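Local coordinates for protein L-hydantoinase (Arthrobacter aurescens, PDB 1GKR) that hydrolyses hydantoins and related cyclic amides with two zinc ions per subunit, its stereoselectivity depending on the substrate, at residues N8-S13 against G49-P54. Numbering follows the deposited sequence.
Sequences NCRLVS and GKFVMP
Arg10 and Leu11 pair with Phe51 and Val52 as neighbours in a parallel beta ladder. The ladder joins strand 9-13 to the start of strand 51-62. It belongs to the small beta-sandwich domain that, in this amidohydrolase family, accompanies the TIM barrel, and it lies away from the zinc site.

Backbone bonds hold the two segments together. Arg10 is bonded through both its backbone N and its backbone O: N donates to Lys50 O, and O accepts from Val52 N at 3.0 Å. Val52 O then accepts from Val12 N at 2.9 Å. Before the ladder, Gly49 N donates to Asn8 O at 2.7 Å. The amide of Asn8 leads away from this pair, and its ND2 bonds to Asp46.

The polar contacts of side chains centre on Arg10. Its chain bends at chi3 (-72°), which turns NE toward Gly49 O. NE and NH2 both make weak hydrogen bonds to Gly49 O, NE at 3.1 Å. NH1 forms a salt bridge with Glu19. A leucine in place of Arg10 would probably leave Glu19 without its cationic mate and Gly49 O without its two weak donors.

Apolar contacts divide between the two faces. On the face of Arg10 and Phe51, Arg10 CD lies 3.4 Å from Phe51 CE1. The guanidinium and ring planes stand 68° apart. Val12 CG1 approaches Phe51 CD1, and Ile17 touches Arg10, Val12 and Phe51. On the face of Leu11 and Val52, with CG1 anti to the backbone N (chi1 172°), Val52 CG2 lies beside the backbone N, anti to the carbonyl carbon, and reaches Cys9, 3.7 Å from both CB and SG.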
ATOM      1  N   ASN A   8      -9.260 -47.367  12.586  1.00 26.04           N
ATOM      2  CA  ASN A   8      -8.562 -47.282  11.315  1.00 25.94           C
ATOM      3  C   ASN A   8      -8.984 -46.018  10.612  1.00 24.27           C
ATOM      4  O   ASN A   8      -9.399 -46.037   9.453  1.00 22.88           O
ATOM      5  CB  ASN A   8      -8.869 -48.496  10.451  1.00 29.52           C
ATOM      6  CG  ASN A   8      -8.564 -49.783  11.167  1.00 34.15           C
ATOM      7  OD1 ASN A   8      -7.476 -49.947  11.721  1.00 37.91           O
ATOM      8  ND2 ASN A   8      -9.522 -50.706  11.175  1.00 37.47           N
ATOM      9  N   CYS A   9      -8.885 -44.915  11.337  1.00 22.08           N
ATOM     10  CA  CYS A   9      -9.256 -43.628  10.786  1.00 23.22           C
ATOM     11  C   CYS A   9      -8.021 -42.946  10.273  1.00 23.40           C
ATOM     12  O   CYS A   9      -6.950 -43.084  10.850  1.00 24.12           O
ATOM     13  CB  CYS A   9      -9.837 -42.711  11.858  1.00 21.63           C
ATOM     14  SG  CYS A   9     -11.271 -43.300  12.714  1.00 23.63           S
ATOM     15  N   ARG A  10      -8.169 -42.218   9.179  1.00 24.33           N
ATOM     16  CA  ARG A  10      -7.076 -41.422   8.655  1.00 22.71           C
ATOM     17  C   ARG A  10      -7.693 -40.061   8.974  1.00 19.11           C
ATOM     18  O   ARG A  10      -8.337 -39.420   8.150  1.00 18.31           O
ATOM     19  CB  ARG A  10      -6.895 -41.646   7.159  1.00 25.93           C
ATOM     20  CG  ARG A  10      -5.448 -41.554   6.740  1.00 35.40           C
ATOM     21  CD  ARG A  10      -5.289 -41.674   5.242  1.00 47.63           C
ATOM     22  NE  ARG A  10      -5.544 -43.032   4.786  1.00 56.25           N
ATOM     23  CZ  ARG A  10      -4.689 -44.035   4.949  1.00 61.46           C
ATOM     24  NH1 ARG A  10      -3.524 -43.817   5.555  1.00 63.41           N
ATOM     25  NH2 ARG A  10      -5.001 -45.255   4.519  1.00 61.19           N
ATOM     26  N   LEU A  11      -7.531 -39.687  10.232  1.00 17.16           N
ATOM     27  CA  LEU A  11      -8.076 -38.475  10.820  1.00 18.65           C
ATOM     28  C   LEU A  11      -7.469 -37.177  10.300  1.00 19.19           C
ATOM     29  O   LEU A  11      -6.266 -36.954  10.431  1.00 23.11           O
ATOM     30  CB  LEU A  11      -7.891 -38.603  12.327  1.00 20.47           C
ATOM     31  CG  LEU A  11      -8.364 -37.556  13.309  1.00 27.67           C
ATOM     32  CD1 LEU A  11      -9.763 -37.080  12.956  1.00 32.41           C
ATOM     33  CD2 LEU A  11      -8.334 -38.191  14.696  1.00 28.06           C
ATOM     34  N   VAL A  12      -8.291 -36.307   9.713  1.00 16.75           N
ATOM     35  CA  VAL A  12      -7.763 -35.053   9.179  1.00 15.06           C
ATOM     36  C   VAL A  12      -8.134 -33.793   9.952  1.00 16.80           C
ATOM     37  O   VAL A  12      -9.269 -33.625  10.413  1.00 18.46           O
ATOM     38  CB  VAL A  12      -8.119 -34.880   7.663  1.00 13.50           C
ATOM     39  CG1 VAL A  12      -9.157 -35.871   7.259  1.00 11.68           C
ATOM     40  CG2 VAL A  12      -8.568 -33.468   7.366  1.00  9.26           C
ATOM     41  N   SER A  13      -7.138 -32.928  10.121  1.00 15.56           N
ATOM     42  CA  SER A  13      -7.305 -31.662  10.821  1.00 16.78           C
ATOM     43  C   SER A  13      -6.685 -30.629   9.900  1.00 15.40           C
ATOM     44  O   SER A  13      -6.158 -30.987   8.852  1.00 14.81           O
ATOM     45  CB  SER A  13      -6.584 -31.676  12.165  1.00 17.43           C
ATOM     46  OG  SER A  13      -5.178 -31.685  11.983  1.00 29.67           O
ATOM     47  N   GLY A  49      -9.594 -47.317   7.040  1.00 23.74           N
ATOM     48  CA  GLY A  49      -8.573 -46.444   6.499  1.00 20.68           C
ATOM     49  C   GLY A  49      -9.060 -45.283   5.654  1.00 21.63           C
ATOM     50  O   GLY A  49      -8.253 -44.623   4.983  1.00 20.47           O
ATOM     51  N   LYS A  50     -10.366 -45.025   5.653  1.00 22.43           N
ATOM     52  CA  LYS A  50     -10.871 -43.896   4.877  1.00 22.37           C
ATOM     53  C   LYS A  50     -10.619 -42.632   5.685  1.00 19.82           C
ATOM     54  O   LYS A  50     -10.323 -42.693   6.883  1.00 18.86           O
ATOM     55  CB  LYS A  50     -12.367 -44.035   4.600  1.00 22.46           C
ATOM     56  CG  LYS A  50     -12.738 -45.298   3.849  1.00 28.43           C
ATOM     57  CD  LYS A  50     -14.116 -45.183   3.207  1.00 30.02           C
ATOM     58  CE  LYS A  50     -14.712 -46.551   2.945  1.00 30.90           C
ATOM     59  NZ  LYS A  50     -14.956 -47.240   4.247  1.00 33.19           N
ATOM     60  N   PHE A  51     -10.717 -41.483   5.035  1.00 16.73           N
ATOM     61  CA  PHE A  51     -10.517 -40.232   5.742  1.00 15.69           C
ATOM     62  C   PHE A  51     -11.678 -39.951   6.687  1.00 18.67           C
ATOM     63  O   PHE A  51     -12.851 -40.139   6.333  1.00 19.49           O
ATOM     64  CB  PHE A  51     -10.392 -39.083   4.754  1.00 12.14           C
ATOM     65  CG  PHE A  51      -9.137 -39.118   3.967  1.00 13.94           C
ATOM     66  CD1 PHE A  51      -7.913 -38.872   4.584  1.00 14.23           C
ATOM     67  CD2 PHE A  51      -9.160 -39.441   2.615  1.00 14.39           C
ATOM     68  CE1 PHE A  51      -6.726 -38.952   3.863  1.00 15.75           C
ATOM     69  CE2 PHE A  51      -7.982 -39.525   1.879  1.00 15.08           C
ATOM     70  CZ  PHE A  51      -6.758 -39.280   2.505  1.00 15.66           C
ATOM     71  N   VAL A  52     -11.347 -39.517   7.898  1.00 17.30           N
ATOM     72  CA  VAL A  52     -12.362 -39.161   8.869  1.00 18.08           C
ATOM     73  C   VAL A  52     -12.117 -37.694   9.211  1.00 18.09           C
ATOM     74  O   VAL A  52     -10.985 -37.304   9.472  1.00 19.25           O
ATOM     75  CB  VAL A  52     -12.254 -40.024  10.133  1.00 18.78           C
ATOM     76  CG1 VAL A  52     -13.208 -39.504  11.204  1.00 18.69           C
ATOM     77  CG2 VAL A  52     -12.599 -41.462   9.796  1.00 16.89           C
ATOM     78  N   MET A  53     -13.169 -36.878   9.183  1.00 17.67           N
ATOM     79  CA  MET A  53     -13.040 -35.453   9.486  1.00 17.07           C
ATOM     80  C   MET A  53     -14.124 -35.014  10.457  1.00 17.31           C
ATOM     81  O   MET A  53     -15.105 -35.730  10.670  1.00 21.07           O
ATOM     82  CB  MET A  53     -13.144 -34.619   8.209  1.00 12.27           C
ATOM     83  CG  MET A  53     -14.489 -34.713   7.531  1.00 14.42           C
ATOM     84  SD  MET A  53     -14.567 -33.725   6.031  1.00 15.85           S
ATOM     85  CE  MET A  53     -15.136 -32.205   6.663  1.00 12.71           C
ATOM     86  N   PRO A  54     -13.960 -33.832  11.074  1.00 16.91           N
ATOM     87  CA  PRO A  54     -14.986 -33.371  12.015  1.00 14.91           C
ATOM     88  C   PRO A  54     -16.241 -33.008  11.236  1.00 15.11           C
ATOM     89  O   PRO A  54     -16.168 -32.723  10.035  1.00 13.32           O
ATOM     90  CB  PRO A  54     -14.344 -32.139  12.657  1.00 13.04           C
ATOM     91  CG  PRO A  54     -12.874 -32.373  12.463  1.00 11.37           C
ATOM     92  CD  PRO A  54     -12.808 -32.917  11.074  1.00 13.17           C
TER